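Hemoglobin subunit alpha (Isurus oxyrinchus, PDB 3MKB) is an alpha subunit of a four-chain hemoglobin that carries heme and, as in other hemoglobins, probably binds oxygen reversibly for its transport in shark blood. Local coordinates at residues A[67-72]-A[77-82]; A[96-101]-A[133-138]; A[43-48]-A[52-57]; A[104-109]-A[114-119]. All coordinates share one frame; numbering follows the deposited sequence.

Contact 1: A[67-72]-A[77-82]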
# COMPACT_ATOMS: atom_id res chain seq x y z
N VAL A 67 -3.39 -24.29 -1.29
CA VAL A 67 -3.15 -25.52 -2.01
C VAL A 67 -4.23 -25.78 -3.04
O VAL A 67 -3.95 -26.05 -4.19
CB VAL A 67 -2.96 -26.69 -1.05
CG1 VAL A 67 -3.02 -28.06 -1.76
CG2 VAL A 67 -1.66 -26.53 -0.30
N SER A 68 -5.47 -25.68 -2.61
CA SER A 68 -6.60 -25.76 -3.55
C SER A 68 -6.63 -24.75 -4.68
O SER A 68 -6.93 -25.13 -5.83
CB SER A 68 -7.94 -25.80 -2.84
OG SER A 68 -8.04 -27.07 -2.25
N ALA A 69 -6.35 -23.48 -4.38
CA ALA A 69 -6.15 -22.50 -5.42
C ALA A 69 -5.11 -22.98 -6.46
O ALA A 69 -5.31 -22.82 -7.68
CB ALA A 69 -5.80 -21.12 -4.86
N ALA A 70 -4.01 -23.56 -5.96
CA ALA A 70 -2.97 -24.12 -6.81
C ALA A 70 -3.55 -25.24 -7.72
O ALA A 70 -3.17 -25.35 -8.89
CB ALA A 70 -1.88 -24.67 -5.95
N GLU A 71 -4.49 -26.01 -7.21
CA GLU A 71 -5.15 -27.06 -8.03
C GLU A 71 -6.33 -26.49 -8.88
O GLU A 71 -7.15 -27.26 -9.43
CB GLU A 71 -5.64 -28.19 -7.12
CG GLU A 71 -4.59 -28.58 -6.09
CD GLU A 71 -5.04 -29.66 -5.13
OE1 GLU A 71 -6.15 -29.54 -4.55
OE2 GLU A 71 -4.26 -30.63 -4.93
N HIS A 72 -6.38 -25.16 -8.98
CA HIS A 72 -7.43 -24.43 -9.71
C HIS A 72 -6.87 -23.25 -10.52
O HIS A 72 -7.56 -22.22 -10.68
CB HIS A 72 -8.49 -23.90 -8.73
CG HIS A 72 -9.41 -24.97 -8.21
ND1 HIS A 72 -10.59 -25.28 -8.85
CD2 HIS A 72 -9.33 -25.79 -7.14
CE1 HIS A 72 -11.20 -26.25 -8.19
NE2 HIS A 72 -10.45 -26.58 -7.15
N HIS A 77 -11.21 -17.50 -10.42
CA HIS A 77 -12.34 -16.61 -10.21
C HIS A 77 -13.56 -17.33 -9.62
O HIS A 77 -14.17 -16.88 -8.63
CB HIS A 77 -12.71 -15.85 -11.49
CG HIS A 77 -13.78 -14.82 -11.29
ND1 HIS A 77 -13.64 -13.76 -10.42
CD2 HIS A 77 -15.00 -14.67 -11.86
CE1 HIS A 77 -14.73 -13.01 -10.45
NE2 HIS A 77 -15.57 -13.54 -11.32
N ALA A 78 -13.92 -18.46 -10.22
CA ALA A 78 -15.03 -19.26 -9.73
C ALA A 78 -14.66 -20.04 -8.46
O ALA A 78 -15.48 -20.17 -7.57
CB ALA A 78 -15.53 -20.22 -10.83
N HIS A 79 -13.42 -20.54 -8.40
CA HIS A 79 -13.02 -21.41 -7.30
C HIS A 79 -13.00 -20.68 -5.96
O HIS A 79 -13.27 -21.29 -4.93
CB HIS A 79 -11.63 -22.03 -7.57
CG HIS A 79 -11.04 -22.66 -6.35
ND1 HIS A 79 -11.55 -23.80 -5.79
CD2 HIS A 79 -10.05 -22.24 -5.53
CE1 HIS A 79 -10.87 -24.10 -4.69
NE2 HIS A 79 -9.95 -23.16 -4.52
N LEU A 80 -12.62 -19.41 -5.99
CA LEU A 80 -12.39 -18.60 -4.81
C LEU A 80 -13.62 -17.77 -4.39
O LEU A 80 -13.56 -17.04 -3.39
CB LEU A 80 -11.15 -17.71 -5.03
CG LEU A 80 -9.81 -18.48 -4.95
CD1 LEU A 80 -8.57 -17.56 -5.19
CD2 LEU A 80 -9.67 -19.22 -3.60
N MET A 81 -14.74 -17.90 -5.09
CA MET A 81 -15.87 -17.01 -4.80
C MET A 81 -16.40 -17.19 -3.38
O MET A 81 -16.70 -16.20 -2.68
CB MET A 81 -16.97 -17.10 -5.87
CG MET A 81 -18.34 -16.56 -5.44
SD MET A 81 -19.44 -16.05 -6.77
CE MET A 81 -18.76 -16.96 -8.19
N VAL A 82 -16.50 -18.43 -2.94
CA VAL A 82 -16.95 -18.71 -1.58
C VAL A 82 -16.10 -17.95 -0.55
O VAL A 82 -16.60 -17.32 0.39
CB VAL A 82 -16.96 -20.22 -1.28
CG1 VAL A 82 -16.84 -20.52 0.20
CG2 VAL A 82 -18.21 -20.82 -1.84
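His79 stacks on His72, and its side chain can be followed outward atom by atom from its backbone in 77-82 across to the end of helix 53-70. Its CB faces the base of the His72 ring, 3.7 Å from His72 CG. With CG anti to the backbone N of His79 (chi1 167°), the imidazole stretches across to the other segment, and His79 CG comes 3.4 Å from His72 CG. One step further, His79 ND1 lies 3.2 Å above the plane of the His72 ring and over its centre. The two rings form an offset stack with centroids 3.6 Å apart and planes only 13° from parallel, while His72 CB lies over the face of the His79 ring in a CH-pi contact, 4.1 Å from its centroid. On the other branch, His79 CD2 passes 3.9 Å from Ala69 CA. His79 CE1 stays, like ND1, over the same face of the His72 ring and also approaches Ser68 CB. At the tip, His79 NE2 settles at the backbone, 3.6 Å from Ala69 N, approaching it obliquely and without a clear hydrogen bond.

Glu71 is the first residue to leave helical geometry, and His72 N still bonds to Ala69 O; His72 CB points toward the other segment, where its ring meets His79. Beside the stack, Leu80 CD2 makes a looser apolar contact with Ala69 CB, 4.5 Å away, and both residues rest on Ile131 of helix 118-135. The arrangement closes the EF corner of the globin fold, where the E helix ends and the chain turns toward the F helix.

Contact 2: A[96-101]-A[133-138]. With HEM (protoporphyrin IX containing Fe), chain E.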
# COMPACT_ATOMS: atom_id res chain seq x y z
N SER A 96 -6.32 -4.53 2.36
CA SER A 96 -4.90 -4.29 2.52
C SER A 96 -4.16 -5.42 3.24
O SER A 96 -2.92 -5.57 3.14
CB SER A 96 -4.64 -2.93 3.21
OG SER A 96 -5.08 -1.86 2.37
N ASN A 97 -4.90 -6.27 3.95
CA ASN A 97 -4.23 -7.30 4.76
C ASN A 97 -3.78 -8.46 3.89
O ASN A 97 -2.80 -9.13 4.20
CB ASN A 97 -5.15 -7.85 5.85
CG ASN A 97 -5.51 -6.82 6.94
OD1 ASN A 97 -6.57 -6.15 6.91
ND2 ASN A 97 -4.56 -6.67 7.89
N PHE A 98 -4.48 -8.71 2.77
CA PHE A 98 -4.11 -9.90 1.94
C PHE A 98 -2.67 -9.82 1.43
O PHE A 98 -1.92 -10.70 1.65
CB PHE A 98 -5.15 -10.08 0.80
CG PHE A 98 -6.52 -10.43 1.36
CD1 PHE A 98 -6.67 -11.58 2.15
CD2 PHE A 98 -7.62 -9.55 1.20
CE1 PHE A 98 -7.96 -11.95 2.76
CE2 PHE A 98 -8.88 -9.84 1.82
CZ PHE A 98 -9.06 -11.03 2.61
N PRO A 99 -2.27 -8.74 0.73
CA PRO A 99 -0.83 -8.80 0.37
C PRO A 99 0.18 -8.79 1.52
O PRO A 99 1.28 -9.32 1.34
CB PRO A 99 -0.64 -7.61 -0.55
CG PRO A 99 -1.92 -6.81 -0.48
CD PRO A 99 -2.96 -7.56 0.17
N MET A 100 -0.16 -8.26 2.69
CA MET A 100 0.78 -8.50 3.87
C MET A 100 0.90 -9.99 4.19
O MET A 100 2.01 -10.52 4.41
CB MET A 100 0.31 -7.77 5.13
CG MET A 100 0.35 -6.23 5.10
SD MET A 100 -0.78 -5.63 6.43
CE MET A 100 -0.16 -3.97 6.69
N LEU A 101 -0.23 -10.72 4.19
CA LEU A 101 -0.14 -12.13 4.50
C LEU A 101 0.66 -12.87 3.42
O LEU A 101 1.43 -13.80 3.76
CB LEU A 101 -1.54 -12.78 4.69
CG LEU A 101 -1.58 -14.28 5.09
CD1 LEU A 101 -0.61 -14.69 6.22
CD2 LEU A 101 -3.03 -14.73 5.42
N SER A 133 -6.28 -10.99 -5.17
CA SER A 133 -7.24 -10.30 -6.03
C SER A 133 -8.66 -10.86 -5.85
O SER A 133 -9.62 -10.13 -5.54
CB SER A 133 -6.78 -10.44 -7.47
OG SER A 133 -7.72 -9.82 -8.31
N GLU A 134 -8.80 -12.17 -6.00
CA GLU A 134 -10.10 -12.79 -5.80
C GLU A 134 -10.69 -12.55 -4.40
O GLU A 134 -11.86 -12.21 -4.28
CB GLU A 134 -10.02 -14.28 -6.11
CG GLU A 134 -9.64 -14.68 -7.56
CD GLU A 134 -10.48 -14.05 -8.67
OE1 GLU A 134 -11.71 -13.85 -8.49
OE2 GLU A 134 -9.89 -13.80 -9.76
N LEU A 135 -9.89 -12.73 -3.34
CA LEU A 135 -10.34 -12.50 -1.98
C LEU A 135 -10.78 -11.04 -1.70
O LEU A 135 -11.64 -10.81 -0.84
CB LEU A 135 -9.27 -12.94 -0.98
CG LEU A 135 -9.31 -14.34 -0.34
CD1 LEU A 135 -10.02 -15.40 -1.14
CD2 LEU A 135 -7.90 -14.80 -0.03
N SER A 136 -10.21 -10.09 -2.45
CA SER A 136 -10.57 -8.65 -2.41
C SER A 136 -11.69 -8.23 -3.34
O SER A 136 -11.96 -7.03 -3.47
CB SER A 136 -9.35 -7.79 -2.78
OG SER A 136 -8.25 -8.10 -1.92
N SER A 137 -12.35 -9.19 -3.99
CA SER A 137 -13.23 -8.84 -5.12
C SER A 137 -14.74 -8.69 -4.82
O SER A 137 -15.49 -8.29 -5.70
CB SER A 137 -13.03 -9.82 -6.28
OG SER A 137 -13.70 -11.06 -6.05
N LYS A 138 -15.19 -9.04 -3.62
CA LYS A 138 -16.63 -9.06 -3.30
C LYS A 138 -16.95 -8.19 -2.10
O LYS A 138 -17.86 -8.50 -1.31
CB LYS A 138 -17.12 -10.49 -3.04
CG LYS A 138 -16.84 -11.52 -4.16
CD LYS A 138 -17.91 -11.52 -5.27
CE LYS A 138 -19.35 -11.59 -4.70
NZ LYS A 138 -20.25 -12.55 -5.45
CHA HEM E . -11.47 -17.82 8.55
CHB HEM E . -8.99 -18.72 4.52
CHC HEM E . -6.54 -14.51 4.95
CHD HEM E . -9.29 -13.39 8.74
C1A HEM E . -11.05 -18.45 7.40
C2A HEM E . -11.51 -19.70 6.87
C3A HEM E . -10.85 -19.97 5.72
C4A HEM E . -9.90 -18.87 5.54
CMA HEM E . -11.00 -21.19 4.74
CAA HEM E . -12.70 -20.44 7.52
CBA HEM E . -13.84 -19.79 6.66
CGA HEM E . -15.12 -20.56 6.76
O1A HEM E . -15.30 -21.26 7.81
O2A HEM E . -15.97 -20.47 5.82
C1B HEM E . -8.15 -17.65 4.29
C2B HEM E . -7.30 -17.50 3.13
C3B HEM E . -6.60 -16.36 3.26
C4B HEM E . -7.01 -15.72 4.49
CMB HEM E . -7.15 -18.48 1.93
CAB HEM E . -5.58 -15.73 2.27
CBB HEM E . -4.87 -16.39 1.34
C1C HEM E . -7.04 -13.80 6.03
C2C HEM E . -6.56 -12.50 6.52
C3C HEM E . -7.30 -12.18 7.60
C4C HEM E . -8.28 -13.26 7.81
CMC HEM E . -5.36 -11.77 5.85
CAC HEM E . -7.13 -10.88 8.44
CBC HEM E . -5.89 -10.31 8.59
C1D HEM E . -10.06 -14.52 9.04
C2D HEM E . -10.82 -14.63 10.26
C3D HEM E . -11.46 -15.99 10.29
C4D HEM E . -11.09 -16.57 9.01
CMD HEM E . -10.91 -13.59 11.41
CAD HEM E . -12.36 -16.51 11.47
CBD HEM E . -11.66 -17.47 12.48
CGD HEM E . -10.70 -16.84 13.52
O1D HEM E . -11.03 -15.82 14.22
O2D HEM E . -9.56 -17.35 13.69
NA HEM E . -10.08 -17.99 6.57
NB HEM E . -7.95 -16.52 5.12
NC HEM E . -8.07 -14.18 6.84
ND HEM E . -10.23 -15.70 8.30
FE HEM E . -9.07 -16.12 6.69
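The Phe98 ring carries Leu135 CB over one face, 3.9 Å above the plane and centred, so that a CH-pi contact runs within 8° of the ring normal. At the ring's edge, near its plane, comes the heme: Phe98 CE1 is 3.7 Å from the methine carbon CHC. Ser136 OG approaches obliquely, 3.5 Å from Phe98 CD2. This is the globin heme pocket where the start of the G helix, 97-112, meets the end of the H helix, 118-135.

Beyond the ring face, the Leu135 branch turns to the porphyrin. Its CG is near Phe98 CE1, and Leu135 CD2 reaches the vinyl carbon CAB of the heme at 3.4 Å. The chi1 of -95° lies away from the usual staggered values, so this tight fit may cost some strain. Leu101 CD2 touches the same methine, CHC, at 3.5 Å, and Asn97 CB meets CBC of the other vinyl group. With an alanine in place of Phe98, the surface under Leu135 CB and beside the heme methine CHC would probably be lost, leaving the leucine freer to turn.

Ser136 OG, though beside the ring, spends its hydrogen bond on Ser132 O. Near the C-terminal part of helix 118-135, Ser137 OG donates to Glu134 O over 2.8 Å, in the carbonyl plane and on a lone pair, while Ser137 N binds the same oxygen.

Contact 3: A[43-48]-A[52-57]. With HEM (protoporphyrin IX containing Fe), chain E.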
# COMPACT_ATOMS: atom_id res chain seq x y z
N PHE A 43 -8.65 -10.85 15.51
CA PHE A 43 -8.57 -12.16 16.19
C PHE A 43 -8.55 -12.01 17.71
O PHE A 43 -7.72 -11.30 18.26
CB PHE A 43 -7.27 -12.84 15.75
CG PHE A 43 -7.14 -12.95 14.25
CD1 PHE A 43 -6.40 -12.03 13.55
CD2 PHE A 43 -7.81 -13.96 13.55
CE1 PHE A 43 -6.29 -12.11 12.16
CE2 PHE A 43 -7.71 -14.06 12.18
CZ PHE A 43 -6.92 -13.10 11.48
N ASP A 44 -9.48 -12.65 18.38
CA ASP A 44 -9.50 -12.60 19.86
C ASP A 44 -8.69 -13.77 20.37
O ASP A 44 -9.26 -14.78 20.79
CB ASP A 44 -10.97 -12.69 20.31
CG ASP A 44 -11.15 -12.69 21.84
OD1 ASP A 44 -10.18 -12.45 22.60
OD2 ASP A 44 -12.31 -12.96 22.24
N TYR A 45 -7.36 -13.66 20.32
CA TYR A 45 -6.47 -14.74 20.69
C TYR A 45 -5.74 -14.37 21.99
O TYR A 45 -5.56 -13.20 22.29
CB TYR A 45 -5.36 -15.01 19.63
CG TYR A 45 -5.83 -15.53 18.28
CD1 TYR A 45 -4.95 -15.59 17.19
CD2 TYR A 45 -7.15 -15.96 18.09
CE1 TYR A 45 -5.40 -16.08 15.91
CE2 TYR A 45 -7.60 -16.42 16.85
CZ TYR A 45 -6.72 -16.50 15.77
OH TYR A 45 -7.15 -16.98 14.53
N ALA A 46 -5.28 -15.39 22.69
CA ALA A 46 -4.35 -15.21 23.82
C ALA A 46 -2.90 -15.34 23.28
O ALA A 46 -1.99 -14.65 23.72
CB ALA A 46 -4.63 -16.27 24.91
N ASP A 47 -2.69 -16.24 22.34
CA ASP A 47 -1.33 -16.49 21.84
C ASP A 47 -1.32 -16.21 20.30
O ASP A 47 -2.05 -16.86 19.52
CB ASP A 47 -0.97 -17.96 22.18
CG ASP A 47 0.43 -18.41 21.69
OD1 ASP A 47 1.19 -17.63 21.07
OD2 ASP A 47 0.75 -19.58 21.96
N TYR A 48 -0.54 -15.20 19.89
CA TYR A 48 -0.41 -14.81 18.49
C TYR A 48 0.83 -15.39 17.76
O TYR A 48 1.14 -15.01 16.61
CB TYR A 48 -0.40 -13.28 18.35
CG TYR A 48 -1.70 -12.62 18.70
CD1 TYR A 48 -2.72 -12.45 17.76
CD2 TYR A 48 -1.94 -12.20 20.00
CE1 TYR A 48 -3.93 -11.87 18.11
CE2 TYR A 48 -3.14 -11.62 20.37
CZ TYR A 48 -4.11 -11.45 19.43
OH TYR A 48 -5.28 -10.88 19.84
N GLY A 52 0.17 -20.98 19.12
CA GLY A 52 -1.24 -20.71 19.49
C GLY A 52 -2.21 -21.68 18.83
O GLY A 52 -2.18 -21.81 17.61
N ALA A 53 -3.10 -22.33 19.61
CA ALA A 53 -4.09 -23.28 19.02
C ALA A 53 -4.91 -22.67 17.88
O ALA A 53 -5.13 -23.29 16.81
CB ALA A 53 -5.03 -23.91 20.09
N LYS A 54 -5.40 -21.46 18.12
CA LYS A 54 -6.29 -20.84 17.17
C LYS A 54 -5.54 -20.29 15.95
O LYS A 54 -6.09 -20.18 14.85
CB LYS A 54 -7.06 -19.72 17.87
CG LYS A 54 -8.34 -20.15 18.61
CD LYS A 54 -8.80 -18.99 19.54
CE LYS A 54 -10.03 -19.37 20.36
NZ LYS A 54 -10.35 -18.25 21.32
N VAL A 55 -4.27 -19.92 16.17
CA VAL A 55 -3.38 -19.57 15.01
C VAL A 55 -3.10 -20.78 14.09
O VAL A 55 -3.13 -20.65 12.82
CB VAL A 55 -2.05 -18.94 15.52
CG1 VAL A 55 -1.08 -18.68 14.40
CG2 VAL A 55 -2.37 -17.60 16.31
N GLN A 56 -2.86 -21.92 14.71
CA GLN A 56 -2.68 -23.16 13.99
C GLN A 56 -3.90 -23.50 13.16
O GLN A 56 -3.80 -23.81 11.99
CB GLN A 56 -2.29 -24.28 14.95
CG GLN A 56 -0.85 -24.18 15.40
CD GLN A 56 -0.46 -25.18 16.42
OE1 GLN A 56 -1.21 -25.52 17.31
NE2 GLN A 56 0.73 -25.64 16.33
N LEU A 57 -5.04 -23.38 13.78
CA LEU A 57 -6.35 -23.63 13.10
C LEU A 57 -6.58 -22.79 11.85
O LEU A 57 -6.83 -23.32 10.75
CB LEU A 57 -7.52 -23.45 14.07
CG LEU A 57 -8.91 -23.77 13.54
CD1 LEU A 57 -9.00 -25.32 13.16
CD2 LEU A 57 -9.98 -23.32 14.62
CHA HEM E . -11.47 -17.82 8.55
CHB HEM E . -8.99 -18.72 4.52
CHC HEM E . -6.54 -14.51 4.95
CHD HEM E . -9.29 -13.39 8.74
C1A HEM E . -11.05 -18.45 7.40
C2A HEM E . -11.51 -19.70 6.87
C3A HEM E . -10.85 -19.97 5.72
C4A HEM E . -9.90 -18.87 5.54
CMA HEM E . -11.00 -21.19 4.74
CAA HEM E . -12.70 -20.44 7.52
CBA HEM E . -13.84 -19.79 6.66
CGA HEM E . -15.12 -20.56 6.76
O1A HEM E . -15.30 -21.26 7.81
O2A HEM E . -15.97 -20.47 5.82
C1B HEM E . -8.15 -17.65 4.29
C2B HEM E . -7.30 -17.50 3.13
C3B HEM E . -6.60 -16.36 3.26
C4B HEM E . -7.01 -15.72 4.49
CMB HEM E . -7.15 -18.48 1.93
CAB HEM E . -5.58 -15.73 2.27
CBB HEM E . -4.87 -16.39 1.34
C1C HEM E . -7.04 -13.80 6.03
C2C HEM E . -6.56 -12.50 6.52
C3C HEM E . -7.30 -12.18 7.60
C4C HEM E . -8.28 -13.26 7.81
CMC HEM E . -5.36 -11.77 5.85
CAC HEM E . -7.13 -10.88 8.44
CBC HEM E . -5.89 -10.31 8.59
C1D HEM E . -10.06 -14.52 9.04
C2D HEM E . -10.82 -14.63 10.26
C3D HEM E . -11.46 -15.99 10.29
C4D HEM E . -11.09 -16.57 9.01
CMD HEM E . -10.91 -13.59 11.41
CAD HEM E . -12.36 -16.51 11.47
CBD HEM E . -11.66 -17.47 12.48
CGD HEM E . -10.70 -16.84 13.52
O1D HEM E . -11.03 -15.82 14.22
O2D HEM E . -9.56 -17.35 13.69
NA HEM E . -10.08 -17.99 6.57
NB HEM E . -7.95 -16.52 5.12
NC HEM E . -8.07 -14.18 6.84
ND HEM E . -10.23 -15.70 8.30
FE HEM E . -9.07 -16.12 6.69
O HOH W 1 -3.71 -18.74 19.17
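Tyr45 lays its ring against the aliphatic part of Lys54, whose CB sits over one face, 3.5 Å from Tyr45 CE2 and offset toward the rim. The lysine chain then runs on, extended, past Tyr45 CD2. Phe43 CB covers the opposite face over its centre, so the ring is sandwiched between Phe43 and Lys54, while Val55 CG2 presses obliquely on Tyr45 CD1 at 3.4 Å. Held flat in this way, the phenol points its OH at the heme, donating to propionate oxygen O2D over 2.6 Å in the plane of the ring. A phenylalanine here would probably leave that propionate oxygen without its phenol donor.

This is the globin CD corner running into the E helix, and Phe43 carries it into the heme pocket, its CE2 3.3 Å from the heme methyl CMD. Tyr48 folds back over the loop and donates from OH to Phe43 O at 2.9 Å.

At the helix start, Gly52 takes the N-cap position close to Asp47, where a beta carbon would collide with Asp47 O. The Asp47 carboxylate is held through OD1 by Ser49 OG. A water appears to bridge Asp47 O and Val55 N, accepting from that amide over 3.3 Å.

Contact 4: A[104-109]-A[114-119]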
# COMPACT_ATOMS: atom_id res chain seq x y z
N CYS A 104 4.35 -12.66 4.07
CA CYS A 104 4.61 -13.54 5.20
C CYS A 104 4.60 -15.04 4.80
O CYS A 104 5.39 -15.77 5.32
CB CYS A 104 3.61 -13.30 6.35
SG CYS A 104 3.91 -11.72 7.08
N ILE A 105 3.75 -15.46 3.86
CA ILE A 105 3.83 -16.83 3.37
C ILE A 105 5.12 -17.04 2.59
O ILE A 105 5.79 -18.08 2.74
CB ILE A 105 2.59 -17.20 2.43
CG1 ILE A 105 1.31 -17.32 3.27
CG2 ILE A 105 2.83 -18.59 1.77
CD1 ILE A 105 0.00 -17.42 2.46
N LEU A 106 5.50 -16.05 1.78
CA LEU A 106 6.70 -16.18 0.95
C LEU A 106 7.92 -16.27 1.87
O LEU A 106 8.80 -17.09 1.65
CB LEU A 106 6.86 -15.00 0.03
CG LEU A 106 5.79 -14.95 -1.10
CD1 LEU A 106 6.02 -13.65 -1.84
CD2 LEU A 106 5.92 -16.18 -2.06
N VAL A 107 7.99 -15.38 2.86
CA VAL A 107 9.11 -15.46 3.82
C VAL A 107 9.21 -16.79 4.57
O VAL A 107 10.29 -17.33 4.79
CB VAL A 107 9.09 -14.27 4.79
CG1 VAL A 107 10.06 -14.54 6.02
CG2 VAL A 107 9.37 -13.00 3.99
N THR A 108 8.08 -17.34 5.00
CA THR A 108 8.02 -18.68 5.57
C THR A 108 8.62 -19.70 4.62
O THR A 108 9.36 -20.61 5.05
CB THR A 108 6.55 -19.09 5.93
OG1 THR A 108 6.02 -18.17 6.88
CG2 THR A 108 6.41 -20.55 6.42
N LEU A 109 8.31 -19.63 3.31
CA LEU A 109 8.85 -20.69 2.41
C LEU A 109 10.36 -20.54 2.30
O LEU A 109 11.10 -21.54 2.26
CB LEU A 109 8.20 -20.60 1.02
CG LEU A 109 6.67 -20.82 1.04
CD1 LEU A 109 6.00 -20.31 -0.33
CD2 LEU A 109 6.37 -22.30 1.28
N ALA A 114 14.43 -26.04 0.69
CA ALA A 114 15.81 -26.19 0.24
C ALA A 114 16.03 -25.25 -0.93
O ALA A 114 17.02 -24.56 -1.02
CB ALA A 114 16.11 -27.64 -0.12
N GLU A 115 15.04 -25.13 -1.79
CA GLU A 115 15.23 -24.28 -2.93
C GLU A 115 14.13 -23.16 -3.00
O GLU A 115 12.94 -23.42 -3.01
CB GLU A 115 15.30 -25.17 -4.19
CG GLU A 115 16.19 -26.49 -4.05
CD GLU A 115 17.68 -26.22 -4.38
OE1 GLU A 115 18.26 -25.38 -3.70
OE2 GLU A 115 18.28 -26.84 -5.31
N PHE A 116 14.53 -21.91 -3.04
CA PHE A 116 13.57 -20.80 -3.16
C PHE A 116 14.42 -19.83 -3.97
O PHE A 116 15.12 -18.94 -3.48
CB PHE A 116 13.09 -20.28 -1.78
CG PHE A 116 11.88 -19.37 -1.86
CD1 PHE A 116 10.62 -19.88 -2.15
CD2 PHE A 116 12.00 -18.01 -1.58
CE1 PHE A 116 9.51 -19.02 -2.18
CE2 PHE A 116 10.88 -17.15 -1.64
CZ PHE A 116 9.63 -17.68 -1.94
N SER A 117 14.36 -20.05 -5.28
CA SER A 117 15.09 -19.24 -6.22
C SER A 117 14.17 -18.07 -6.58
O SER A 117 12.96 -18.11 -6.31
CB SER A 117 15.39 -20.07 -7.48
OG SER A 117 14.20 -20.27 -8.16
N PRO A 118 14.75 -17.01 -7.18
CA PRO A 118 13.94 -15.94 -7.69
C PRO A 118 12.83 -16.41 -8.66
O PRO A 118 11.74 -15.86 -8.60
CB PRO A 118 14.96 -15.03 -8.38
CG PRO A 118 16.20 -15.27 -7.67
CD PRO A 118 16.20 -16.72 -7.35
N ALA A 119 13.12 -17.37 -9.55
CA ALA A 119 12.06 -17.89 -10.42
C ALA A 119 10.90 -18.56 -9.63
O ALA A 119 9.73 -18.35 -9.93
CB ALA A 119 12.66 -18.87 -11.52
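Phe116 meets Leu106 and Leu109 through apolar contacts, and these make up most of the interface. Leu109 CB lies 3.8 Å from Phe116 CE1, with the CD1 branch of Leu109 a little further from the same ring atom. One turn back along the helix, Leu106 CD2 is 4.0 Å from Phe116 CZ. Both leucines cross the phenylalanine at about a right angle. Phe116 has CG anti to its N (chi1 -167°), which carries the ring from the extended chain across to the helix with its CE1 and CZ side leading. All three residues are buried.

A second kind of contact is between the ring and the backbone: Leu106 O stands 3.7 Å from Phe116 CZ, approaching obliquely.

The arrangement belongs to the GH corner of the globin fold, where the chain leaving helix 97-112 turns back into helix 118-135. Leu106 also packs on His121 and Val124 of that second helix, and the Phe116 ring meets His121 with nearly parallel planes.

The hydrogen bonds lie within each side of the corner. Thr108 OG1 returns to Cys104 O at 2.9 Å, 24° out of the carbonyl plane, and Thr108 N reaches that oxygen from the opposite face. Ser117 is the N-cap of helix 118-135, its OG accepting from Thr120 N.

Contacts with the hemoglobin beta subunit form a last group. Phe116 O accepts a hydrogen bond from Arg30 of that subunit, and Val107, on the helix side facing away from Phe116, packs on Phe117 of the beta chain.

Contacts 2 and 4 are buried and join the same two helices, 97-112 and 118-135, about 20 Å apart between centres: contact 4 at the corner linking them, facing the beta subunit, contact 2 at their far ends, beside the heme. Contacts 1 and 3 are only partly buried and both use helix 53-70, contact 3 at its start and contact 1 at its end. Their chemistry follows: the buried pair rests on phenylalanine and leucine, the outer pair on histidine stacking or on tyrosine, lysine and water. Contacts 2 and 3 share the heme, and His77 of contact 1 is probably hydrogen-bonded to Glu134 of contact 2.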